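Peptidoglycan-recognition protein SA (Drosophila melanogaster, PDB 1SXR) binds peptidoglycan of Gram-positive bacteria as a secreted pattern-recognition receptor and activates the Toll pathway of innate immunity. Local coordinates at residues A[53-56]-A[57-61]; A[60-63]-A[64-68]; A[113-117]-A[118-122]; A[159-162]-A[163-167]; A[166-170]-A[171-175]. All coordinates share one frame; numbering follows the deposited sequence. Where two conformers were deposited one is given.

Interaction 1. Residues A[53-56]-A[57-61]; sequences KCAE and ILQNM
Glu56 runs alongside Asn60 one helical turn further on, its CG lying 3.6 Å from Asn60 ND2, and both side chains point the same way from the helix. The glutamate has CG anti to its own backbone N (chi1 -168°) and stays extended beyond, which carries the carboxylate out past the asparagine amide instead of onto it. Their planes are turned 67° against each other, and no direct bond joins the two groups. A water molecule does so: it donates to Glu56 OE2 and accepts from Asn60 ND2, with 3.2 Å to either. These contacts belong to the middle of helix 50-67, whose i to i+4 backbone bonds are regular here. Asn60 N reaches Glu56 O at 3.0 Å, Gln59 N binds Ala55 O, and Leu58 N binds Cys54 O at 2.9 Å. On the side facing the protein, Leu58 bends back along the turn; its CG sits 3.3 Å from Cys54 O, and its CD1 comes within 4.3 Å of Cys54 CB in a light apolar contact. Cys54 is itself tied through its sulfur to Cys48, one of the two disulfides of this peptidoglycan-recognition protein, and with Leu58 it packs on Tyr87 of strand 86-88. Gln59 lays its CG over Ala55 O, 3.2 Å away, while its NE2 lies 4.0 Å from Ala55 CB and donates to the backbone O of Trp20.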
# COMPACT_ATOMS: atom_id res chain seq x y z
N LYS A 53 7.94 8.55 -15.28
CA LYS A 53 8.16 7.13 -15.58
C LYS A 53 7.08 6.28 -14.90
O LYS A 53 6.53 5.33 -15.49
CB LYS A 53 9.53 6.70 -15.06
CG LYS A 53 10.71 7.47 -15.65
CD LYS A 53 10.97 6.99 -17.07
CE LYS A 53 12.03 7.85 -17.79
NZ LYS A 53 13.31 7.96 -17.03
N CYS A 54 6.76 6.63 -13.66
CA CYS A 54 5.86 5.78 -12.89
C CYS A 54 4.46 5.77 -13.46
O CYS A 54 3.73 4.79 -13.29
CB CYS A 54 5.82 6.14 -11.40
SG CYS A 54 7.35 5.68 -10.51
N ALA A 55 4.05 6.86 -14.10
CA ALA A 55 2.65 6.92 -14.50
C ALA A 55 2.25 5.77 -15.42
O ALA A 55 1.18 5.16 -15.22
CB ALA A 55 2.30 8.27 -15.16
N GLU A 56 3.06 5.46 -16.43
CA GLU A 56 2.65 4.42 -17.37
C GLU A 56 2.62 3.06 -16.66
O GLU A 56 1.73 2.21 -16.90
CB GLU A 56 3.58 4.35 -18.58
CG GLU A 56 3.00 3.47 -19.68
CD GLU A 56 3.94 3.31 -20.85
OE1 GLU A 56 4.82 4.18 -21.05
OE2 GLU A 56 3.80 2.30 -21.59
N ILE A 57 3.58 2.87 -15.77
CA ILE A 57 3.63 1.64 -15.01
C ILE A 57 2.37 1.48 -14.18
O ILE A 57 1.78 0.39 -14.14
CB ILE A 57 4.91 1.60 -14.19
CG1 ILE A 57 6.07 1.29 -15.16
CG2 ILE A 57 4.83 0.58 -13.08
CD1 ILE A 57 7.41 1.72 -14.69
N LEU A 58 1.93 2.57 -13.54
CA LEU A 58 0.75 2.48 -12.70
C LEU A 58 -0.51 2.29 -13.57
O LEU A 58 -1.44 1.58 -13.18
CB LEU A 58 0.62 3.75 -11.84
CG LEU A 58 1.73 3.87 -10.79
CD1 LEU A 58 1.74 5.33 -10.25
CD2 LEU A 58 1.54 2.83 -9.66
N GLN A 59 -0.54 2.97 -14.71
CA GLN A 59 -1.69 2.77 -15.62
C GLN A 59 -1.86 1.31 -16.03
O GLN A 59 -2.99 0.78 -16.05
CB GLN A 59 -1.56 3.66 -16.87
CG GLN A 59 -1.70 5.16 -16.53
CD GLN A 59 -1.19 6.00 -17.67
OE1 GLN A 59 -1.13 5.55 -18.81
NE2 GLN A 59 -0.84 7.24 -17.37
N ASN A 60 -0.76 0.67 -16.37
CA ASN A 60 -0.85 -0.74 -16.79
C ASN A 60 -1.04 -1.69 -15.61
O ASN A 60 -1.72 -2.72 -15.73
CB ASN A 60 0.36 -1.07 -17.65
CG ASN A 60 0.28 -0.40 -18.99
OD1 ASN A 60 -0.76 -0.46 -19.66
ND2 ASN A 60 1.34 0.29 -19.37
N MET A 61 -0.48 -1.33 -14.45
CA MET A 61 -0.78 -2.14 -13.26
C MET A 61 -2.29 -2.08 -12.95
O MET A 61 -2.92 -3.08 -12.63
CB MET A 61 0.04 -1.66 -12.05
CG MET A 61 -0.11 -2.59 -10.88
SD MET A 61 0.82 -2.05 -9.44
CE MET A 61 2.32 -1.43 -10.16
O HOH W 1 0.92 1.11 -22.47

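Interaction 2. Residues A[60-63]-A[64-68]; sequences NMQA and YHQNE
The imidazole of His65 carries Met61 CG over one face, 3.8 Å above the ring plane and displaced toward the rim, and has Tyr64 CD2 in plane at its edge. Met61 CG stands 4.1 Å from the centroid of the His65 ring, 21° off the normal, a CH-pi contact; its sulfur approaches the same ring only obliquely. The methionine meets the ring through CG because CG is anti to the backbone N (chi1 -172°), which sets the two side chains next to each other and pointing the same way. A second pair of flat groups is stacked one residue further on, round the helix, on Gln62 and Gln66. Their amide planes are within 3° of parallel, with Gln62 CD 3.8 Å from Gln66 OE1, and Gln62 CG lies 3.6 Å from that same oxygen. Both pairs have the i to i+4 spacing of the last turns of helix 50-67, where Gln66 N binds Gln62 O at 2.8 Å and His65 N binds Met61 O. Residues 61-64 are inferred to belong to the peptidoglycan-binding region. The stacked amides are fixed by bonds at their far ends: Gln62 spans Asp73 and the backbone N of Lys23, and Gln66 NE2 donates to the carbonyls of Asn72 and Pro24. His65 ND1 accepts from the backbone N of Ser75, which helps to fix the rotation of the ring. Near the end of the helix Asn67 N bonds to Ala63 O at 2.9 Å, and Asn67 CB rests 3.2 Å from the same carbonyl oxygen.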
# COMPACT_ATOMS: atom_id res chain seq x y z
N ASN A 60 -0.76 0.67 -16.37
CA ASN A 60 -0.85 -0.74 -16.79
C ASN A 60 -1.04 -1.69 -15.61
O ASN A 60 -1.72 -2.72 -15.73
CB ASN A 60 0.36 -1.07 -17.65
CG ASN A 60 0.28 -0.40 -18.99
OD1 ASN A 60 -0.76 -0.46 -19.66
ND2 ASN A 60 1.34 0.29 -19.37
N MET A 61 -0.48 -1.33 -14.45
CA MET A 61 -0.78 -2.14 -13.26
C MET A 61 -2.29 -2.08 -12.95
O MET A 61 -2.92 -3.08 -12.63
CB MET A 61 0.04 -1.66 -12.05
CG MET A 61 -0.11 -2.59 -10.88
SD MET A 61 0.82 -2.05 -9.44
CE MET A 61 2.32 -1.43 -10.16
N GLN A 62 -2.85 -0.88 -12.98
CA GLN A 62 -4.29 -0.73 -12.83
C GLN A 62 -5.11 -1.55 -13.85
O GLN A 62 -6.09 -2.20 -13.47
CB GLN A 62 -4.69 0.76 -12.87
CG GLN A 62 -6.17 0.94 -12.57
CD GLN A 62 -6.61 2.36 -12.74
OE1 GLN A 62 -6.27 3.00 -13.74
NE2 GLN A 62 -7.37 2.85 -11.78
N ALA A 63 -4.70 -1.51 -15.11
CA ALA A 63 -5.35 -2.30 -16.16
C ALA A 63 -5.27 -3.78 -15.84
O ALA A 63 -6.24 -4.52 -16.02
CB ALA A 63 -4.68 -2.02 -17.49
N TYR A 64 -4.12 -4.25 -15.42
CA TYR A 64 -4.00 -5.66 -15.04
C TYR A 64 -4.93 -5.97 -13.85
O TYR A 64 -5.69 -6.94 -13.85
CB TYR A 64 -2.53 -5.95 -14.68
CG TYR A 64 -2.26 -7.35 -14.21
CD1 TYR A 64 -2.54 -8.46 -14.99
CD2 TYR A 64 -1.69 -7.54 -12.96
CE1 TYR A 64 -2.25 -9.76 -14.50
CE2 TYR A 64 -1.40 -8.79 -12.49
CZ TYR A 64 -1.69 -9.89 -13.24
OH TYR A 64 -1.38 -11.14 -12.70
N HIS A 65 -4.91 -5.15 -12.82
CA HIS A 65 -5.76 -5.42 -11.67
C HIS A 65 -7.25 -5.36 -11.98
O HIS A 65 -8.00 -6.22 -11.53
CB HIS A 65 -5.42 -4.43 -10.56
CG HIS A 65 -4.12 -4.71 -9.90
ND1 HIS A 65 -3.72 -4.13 -8.71
CD2 HIS A 65 -3.12 -5.56 -10.26
CE1 HIS A 65 -2.52 -4.60 -8.38
NE2 HIS A 65 -2.14 -5.47 -9.30
N GLN A 66 -7.68 -4.35 -12.73
CA GLN A 66 -9.10 -4.21 -13.07
C GLN A 66 -9.59 -5.22 -14.07
O GLN A 66 -10.69 -5.76 -13.91
CB GLN A 66 -9.38 -2.80 -13.60
CG GLN A 66 -9.38 -1.76 -12.49
CD GLN A 66 -9.71 -0.35 -13.01
OE1 GLN A 66 -9.27 0.03 -14.10
NE2 GLN A 66 -10.49 0.41 -12.23
N ASN A 67 -8.79 -5.50 -15.11
CA ASN A 67 -9.30 -6.26 -16.25
C ASN A 67 -8.87 -7.71 -16.29
O ASN A 67 -9.45 -8.49 -17.07
CB ASN A 67 -8.90 -5.57 -17.55
CG ASN A 67 -9.44 -4.15 -17.63
OD1 ASN A 67 -10.47 -3.83 -17.05
ND2 ASN A 67 -8.73 -3.30 -18.34
N GLU A 68 -7.85 -8.07 -15.51
CA GLU A 68 -7.42 -9.46 -15.44
C GLU A 68 -7.67 -10.07 -14.08
O GLU A 68 -8.06 -11.23 -13.97
CB GLU A 68 -5.96 -9.62 -15.84
CG GLU A 68 -5.69 -9.30 -17.31
CD GLU A 68 -6.47 -10.19 -18.27
OE1 GLU A 68 -6.60 -11.41 -18.00
OE2 GLU A 68 -6.94 -9.66 -19.30

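Interaction 3. Residues A[113-117]-A[118-122]; sequences GNFVD and KLPSD
Phe115 and Pro120 cross obliquely, with the proline ring set over one face of the phenyl group. Pro120 CG stands almost exactly above the centre of the Phe115 ring, 3.7 Å from the centroid and 4° off the normal, a CH-pi contact of close to ideal geometry. Pro120 CD adds a contact at 3.7 Å to Phe115 CD1, nearer the root of the ring. The edge of the phenyl group is met by a backbone oxygen: Lys118 O lies near the ring plane, 3.5 Å from Phe115 CD1 and 3.3 Å from Phe115 CB. This packing folds the connection between strand 106-111 and helix 122-137 back on itself. Asn114 helps to shape the bend through an Asx turn, in which its OD1 accepts from Val116 N at 3.3 Å. At the far end Ser121 serves as N-cap of the helix, its OG accepting from the backbone N of Ala124. Lys118 takes a different course: CG sits between its own backbone N and carbonyl carbon (chi1 65°), and from there the extended chain passes across the loop, bringing CE 3.7 Å from Asn114 O and 3.9 Å from Phe115 CE1. Its ammonium group goes on to a salt bridge with Glu47. Leu163 of helix 161-167 packs against both Phe115 and Pro120. Replacing Phe115 with an alanine would probably leave Pro120 without the ring it rests on and open a gap between this loop and Leu163. Lys118 N, buried by the fold of the loop, has no partner in the model.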
# COMPACT_ATOMS: atom_id res chain seq x y z
N GLY A 113 8.57 -1.94 -6.50
CA GLY A 113 9.86 -2.61 -6.70
C GLY A 113 9.89 -3.96 -5.98
O GLY A 113 8.86 -4.43 -5.47
N ASN A 114 11.07 -4.60 -5.97
CA ASN A 114 11.21 -5.95 -5.47
C ASN A 114 12.22 -5.88 -4.36
O ASN A 114 13.42 -5.66 -4.61
CB ASN A 114 11.72 -6.87 -6.57
CG ASN A 114 11.86 -8.30 -6.13
OD1 ASN A 114 11.86 -8.60 -4.91
ND2 ASN A 114 11.95 -9.22 -7.09
N PHE A 115 11.76 -6.08 -3.13
CA PHE A 115 12.60 -5.80 -1.96
C PHE A 115 12.90 -7.07 -1.15
O PHE A 115 13.05 -7.05 0.08
CB PHE A 115 11.99 -4.64 -1.15
CG PHE A 115 11.81 -3.41 -1.99
CD1 PHE A 115 12.92 -2.68 -2.40
CD2 PHE A 115 10.56 -3.00 -2.45
CE1 PHE A 115 12.80 -1.60 -3.21
CE2 PHE A 115 10.43 -1.91 -3.26
CZ PHE A 115 11.55 -1.19 -3.64
N VAL A 116 13.00 -8.19 -1.85
CA VAL A 116 13.47 -9.40 -1.19
C VAL A 116 14.91 -9.21 -0.69
O VAL A 116 15.21 -9.61 0.44
CB VAL A 116 13.40 -10.64 -2.10
CG1 VAL A 116 13.99 -11.87 -1.38
CG2 VAL A 116 11.96 -10.89 -2.54
N ASP A 117 15.75 -8.58 -1.51
CA ASP A 117 17.22 -8.55 -1.29
C ASP A 117 17.81 -7.15 -1.07
O ASP A 117 19.04 -7.01 -0.89
CB ASP A 117 17.97 -9.17 -2.50
CG ASP A 117 17.73 -10.66 -2.67
OD1 ASP A 117 17.69 -11.40 -1.66
OD2 ASP A 117 17.61 -11.21 -3.80
N LYS A 118 16.97 -6.12 -1.08
CA LYS A 118 17.42 -4.76 -0.86
C LYS A 118 16.28 -3.96 -0.27
O LYS A 118 15.14 -4.43 -0.29
CB LYS A 118 17.83 -4.11 -2.19
CG LYS A 118 16.66 -3.94 -3.17
CD LYS A 118 17.07 -3.32 -4.50
CE LYS A 118 15.81 -2.95 -5.32
NZ LYS A 118 16.11 -2.64 -6.74
N LEU A 119 16.58 -2.76 0.20
CA LEU A 119 15.56 -1.88 0.76
C LEU A 119 15.12 -0.86 -0.27
O LEU A 119 15.87 -0.54 -1.20
CB LEU A 119 16.10 -1.14 1.98
CG LEU A 119 16.29 -1.89 3.28
CD1 LEU A 119 16.87 -0.92 4.30
CD2 LEU A 119 14.97 -2.45 3.77
N PRO A 120 13.91 -0.32 -0.11
CA PRO A 120 13.53 0.88 -0.86
C PRO A 120 14.49 2.02 -0.54
O PRO A 120 15.20 1.97 0.48
CB PRO A 120 12.13 1.20 -0.32
CG PRO A 120 11.60 -0.14 0.15
CD PRO A 120 12.83 -0.80 0.78
N SER A 121 14.48 3.04 -1.37
CA SER A 121 15.33 4.23 -1.16
C SER A 121 15.02 4.91 0.17
O SER A 121 13.94 4.75 0.74
CB SER A 121 15.10 5.24 -2.27
OG SER A 121 13.81 5.84 -2.13
N ASP A 122 15.96 5.71 0.68
CA ASP A 122 15.68 6.45 1.89
C ASP A 122 14.45 7.33 1.71
O ASP A 122 13.63 7.47 2.63
CB ASP A 122 16.88 7.33 2.26
CG ASP A 122 18.01 6.55 2.89
OD1 ASP A 122 17.87 5.33 3.15
OD2 ASP A 122 19.10 7.09 3.14

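Interaction 4. Residues A[159-162]-A[163-167]; sequences PGLT and LYNEI
Leu163 packs back onto Pro159, its CD2 reaching Pro159 CB at 3.7 Å, and its CB lies 3.5 Å from Pro159 O. That carbonyl oxygen is buried among these carbons and finds no hydrogen-bond partner in the model. The next carbonyls along are satisfied by the first turn of helix 161-167, for which Gly160 is the N-cap residue. Tyr164 N donates to Gly160 O at 2.9 Å, and Asn165 N donates to Leu161 O over the same distance. Glu166 N is held more slackly by Thr162 O, at 3.3 Å. Gly160 has backbone angles at which a side chain would be jammed against the preceding carbonyl oxygen. Thr162 OG1, which lies beside its own backbone N (chi1 -67°), bonds to Val116 O and so ties the helix start to the neighbouring loop, while Glu166 OE2 is taken up by Trp170. Leu161 and Asn165 make the outer contact, Leu161 CG lying 3.9 Å from Asn165 ND2. A glycine in place of Leu163 would probably uncover one side of Pro159 and take away a side chain against which Phe115 and Pro120 pack. Pro159, which follows a cis peptide bond, is close to Thr156, inferred to interact with peptidoglycan. The short helix lies against the central sheet: Pro159 and Ile167 pack on Ile40 of strand 35-42, and these two together with Tyr164 touch Ala149 of the outermost strand 145-149.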
# COMPACT_ATOMS: atom_id res chain seq x y z
N PRO A 159 6.24 -8.12 1.93
CA PRO A 159 6.93 -7.16 1.07
C PRO A 159 8.39 -7.45 0.75
O PRO A 159 9.12 -6.52 0.37
CB PRO A 159 6.94 -5.90 1.94
CG PRO A 159 7.11 -6.44 3.36
CD PRO A 159 6.31 -7.73 3.37
N GLY A 160 8.80 -8.71 0.89
CA GLY A 160 10.19 -9.10 0.63
C GLY A 160 10.92 -9.15 1.96
O GLY A 160 10.76 -8.26 2.77
N LEU A 161 11.75 -10.18 2.18
CA LEU A 161 12.42 -10.37 3.47
C LEU A 161 13.21 -9.16 3.97
O LEU A 161 13.14 -8.81 5.14
CB LEU A 161 13.36 -11.57 3.42
CG LEU A 161 14.00 -11.94 4.76
CD1 LEU A 161 12.93 -12.13 5.82
CD2 LEU A 161 14.86 -13.20 4.61
N THR A 162 13.97 -8.53 3.08
CA THR A 162 14.79 -7.39 3.50
C THR A 162 13.93 -6.23 4.00
O THR A 162 14.23 -5.57 5.00
CB THR A 162 15.72 -6.96 2.38
OG1 THR A 162 16.68 -8.01 2.15
CG2 THR A 162 16.57 -5.77 2.82
N LEU A 163 12.84 -5.98 3.29
CA LEU A 163 11.95 -4.92 3.70
C LEU A 163 11.15 -5.29 4.97
O LEU A 163 10.92 -4.44 5.84
CB LEU A 163 11.05 -4.52 2.53
CG LEU A 163 9.99 -3.44 2.78
CD1 LEU A 163 10.54 -2.20 3.47
CD2 LEU A 163 9.32 -3.07 1.45
N TYR A 164 10.75 -6.55 5.08
CA TYR A 164 10.06 -7.05 6.26
C TYR A 164 10.93 -6.84 7.48
O TYR A 164 10.45 -6.38 8.52
CB TYR A 164 9.71 -8.51 6.10
CG TYR A 164 9.00 -9.11 7.30
CD1 TYR A 164 8.07 -8.39 8.03
CD2 TYR A 164 9.24 -10.42 7.66
CE1 TYR A 164 7.42 -8.96 9.13
CE2 TYR A 164 8.59 -11.00 8.75
CZ TYR A 164 7.68 -10.26 9.47
OH TYR A 164 7.04 -10.84 10.54
N ASN A 165 12.23 -7.16 7.35
CA ASN A 165 13.14 -6.96 8.47
C ASN A 165 13.22 -5.51 8.91
O ASN A 165 13.34 -5.23 10.10
CB ASN A 165 14.53 -7.52 8.17
CG ASN A 165 14.56 -9.03 8.16
OD1 ASN A 165 13.70 -9.68 8.75
ND2 ASN A 165 15.54 -9.61 7.46
N GLU A 166 13.15 -4.58 7.95
CA GLU A 166 13.12 -3.16 8.26
C GLU A 166 11.84 -2.75 9.00
O GLU A 166 11.92 -2.12 10.05
CB GLU A 166 13.34 -2.32 6.98
CG GLU A 166 13.11 -0.82 7.11
CD GLU A 166 14.14 -0.10 8.00
OE1 GLU A 166 15.28 -0.59 8.15
OE2 GLU A 166 13.80 0.96 8.55
N ILE A 167 10.66 -3.08 8.48
CA ILE A 167 9.43 -2.61 9.13
C ILE A 167 9.23 -3.20 10.53
O ILE A 167 8.55 -2.61 11.37
CB ILE A 167 8.19 -2.81 8.24
CG1 ILE A 167 7.86 -4.29 8.10
CG2 ILE A 167 8.39 -2.18 6.85
CD1 ILE A 167 6.52 -4.54 7.45

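Interaction 5. Residues A[166-170]-A[171-175]; sequences EIQEW and PHWLS
Gln168 lays its aliphatic chain over the indole of Trp173, with CG 3.7 Å from the centroid of the six-membered ring and 17° off its normal, a CH-pi contact. Beyond CG the chain stays extended, and the amide lies 25° from the ring plane, bringing OE1 to 4.0 Å from Trp173 CH2. The opposite face of the indole is covered by the backbone N of Ser175, so that the ring is held between two parts of its own chain. Its NE1 donates to Gln152, which fixes the direction of the indole. Trp173 CG is anti to the backbone N (chi1 -176°), a setting that turns the ring back over Gln168; Trp173 CB itself lies 3.5 Å from Ile167 O. Trp170 is the other tightly packed residue. Its NE1 donates to Glu166 OE2 at 3.0 Å, the oxygen lying in the ring plane, and Ile167 CA sits over one face of this indole, while Leu125 and Ala128 of helix 122-137 also pack on the side chain. By contrast, the side with Glu169 and Pro171 is exposed to solvent. Glu169 points away from 171-175, and Pro171 makes its main contact with its neighbour, Pro171 CD lying 3.4 Å from Trp170 CB. His172, partly exposed, stacks on Tyr145. The backbone closes with Trp173 N donating to Trp170 O at 3.3 Å. Two successive beta turns, type I over 167-170 and type II over 170-173, lead the chain from helix 161-167 to the edge strand 145-149.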
# COMPACT_ATOMS: atom_id res chain seq x y z
N GLU A 166 13.15 -4.58 7.95
CA GLU A 166 13.12 -3.16 8.26
C GLU A 166 11.84 -2.75 9.00
O GLU A 166 11.92 -2.12 10.05
CB GLU A 166 13.34 -2.32 6.98
CG GLU A 166 13.11 -0.82 7.11
CD GLU A 166 14.14 -0.10 8.00
OE1 GLU A 166 15.28 -0.59 8.15
OE2 GLU A 166 13.80 0.96 8.55
N ILE A 167 10.66 -3.08 8.48
CA ILE A 167 9.43 -2.61 9.13
C ILE A 167 9.23 -3.20 10.53
O ILE A 167 8.55 -2.61 11.37
CB ILE A 167 8.19 -2.81 8.24
CG1 ILE A 167 7.86 -4.29 8.10
CG2 ILE A 167 8.39 -2.18 6.85
CD1 ILE A 167 6.52 -4.54 7.45
N GLN A 168 9.84 -4.34 10.80
CA GLN A 168 9.76 -4.90 12.16
C GLN A 168 10.36 -3.97 13.21
O GLN A 168 10.04 -4.06 14.39
CB GLN A 168 10.48 -6.23 12.24
CG GLN A 168 9.78 -7.37 11.58
CD GLN A 168 10.62 -8.62 11.60
OE1 GLN A 168 11.17 -8.97 12.64
NE2 GLN A 168 10.72 -9.30 10.47
N GLU A 169 11.22 -3.06 12.78
CA GLU A 169 11.84 -2.12 13.70
C GLU A 169 11.06 -0.81 13.82
O GLU A 169 11.46 0.09 14.57
CB GLU A 169 13.28 -1.84 13.29
CG GLU A 169 14.09 -3.11 13.07
CD GLU A 169 14.26 -3.92 14.34
OE1 GLU A 169 14.32 -3.30 15.43
OE2 GLU A 169 14.31 -5.17 14.26
N TRP A 170 9.95 -0.69 13.10
CA TRP A 170 9.20 0.56 13.15
C TRP A 170 8.24 0.54 14.32
O TRP A 170 7.76 -0.52 14.71
CB TRP A 170 8.39 0.76 11.88
CG TRP A 170 9.19 1.07 10.67
CD1 TRP A 170 10.55 0.94 10.52
CD2 TRP A 170 8.68 1.51 9.41
NE1 TRP A 170 10.90 1.29 9.24
CE2 TRP A 170 9.78 1.64 8.54
CE3 TRP A 170 7.40 1.82 8.94
CZ2 TRP A 170 9.64 2.08 7.22
CZ3 TRP A 170 7.26 2.23 7.62
CH2 TRP A 170 8.37 2.36 6.78
N PRO A 171 7.91 1.72 14.83
CA PRO A 171 6.88 1.81 15.84
C PRO A 171 5.59 1.31 15.22
O PRO A 171 5.38 1.47 14.01
CB PRO A 171 6.78 3.31 16.14
CG PRO A 171 8.03 3.93 15.58
CD PRO A 171 8.45 3.04 14.44
N HIS A 172 4.76 0.70 16.03
CA HIS A 172 3.46 0.20 15.57
C HIS A 172 3.53 -1.20 15.00
O HIS A 172 2.49 -1.83 14.83
CB HIS A 172 2.77 1.14 14.55
CG HIS A 172 2.37 2.47 15.11
ND1 HIS A 172 1.13 2.71 15.66
CD2 HIS A 172 3.05 3.64 15.20
CE1 HIS A 172 1.06 3.97 16.06
NE2 HIS A 172 2.21 4.56 15.79
N TRP A 173 4.73 -1.72 14.70
CA TRP A 173 4.78 -3.10 14.21
C TRP A 173 4.15 -4.08 15.20
O TRP A 173 4.46 -4.05 16.41
CB TRP A 173 6.20 -3.55 13.83
CG TRP A 173 6.19 -4.95 13.26
CD1 TRP A 173 5.60 -5.34 12.08
CD2 TRP A 173 6.73 -6.14 13.84
NE1 TRP A 173 5.76 -6.69 11.89
CE2 TRP A 173 6.45 -7.21 12.95
CE3 TRP A 173 7.42 -6.41 15.03
CZ2 TRP A 173 6.84 -8.53 13.21
CZ3 TRP A 173 7.83 -7.72 15.28
CH2 TRP A 173 7.54 -8.76 14.37
N LEU A 174 3.28 -4.94 14.68
CA LEU A 174 2.57 -5.96 15.44
C LEU A 174 3.08 -7.34 15.05
O LEU A 174 2.98 -7.76 13.90
CB LEU A 174 1.06 -5.87 15.18
CG LEU A 174 0.16 -6.93 15.83
CD1 LEU A 174 0.09 -6.70 17.35
CD2 LEU A 174 -1.24 -6.92 15.25
N SER A 175 3.63 -8.06 16.03
CA SER A 175 4.26 -9.35 15.76
C SER A 175 3.29 -10.50 15.55
O SER A 175 3.62 -11.46 14.87
CB SER A 175 5.25 -9.71 16.88
OG SER A 175 4.60 -9.64 18.14

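All five contacts are partly buried, each with an inner side packed on the protein and an outer side toward solvent. Interactions 1 and 2 are consecutive turns of helix 50-67 and share Asn60 and Met61; the first rests inwardly on apolar and disulfide contacts, while the second holds its inner amides and imidazole by hydrogen bonds to loops. Interactions 3, 4 and 5 gather round helix 161-167. Interaction 3 touches interaction 4 through Val116 O and Thr162 OG1, 2.8 Å apart, and interaction 5 continues the helix into turns, with Tyr164 OH against Trp173. Ring packing dominates 3 and 5, backbone bonding 4. Interactions 1 and 5 lie on opposite sides of the chain's centre.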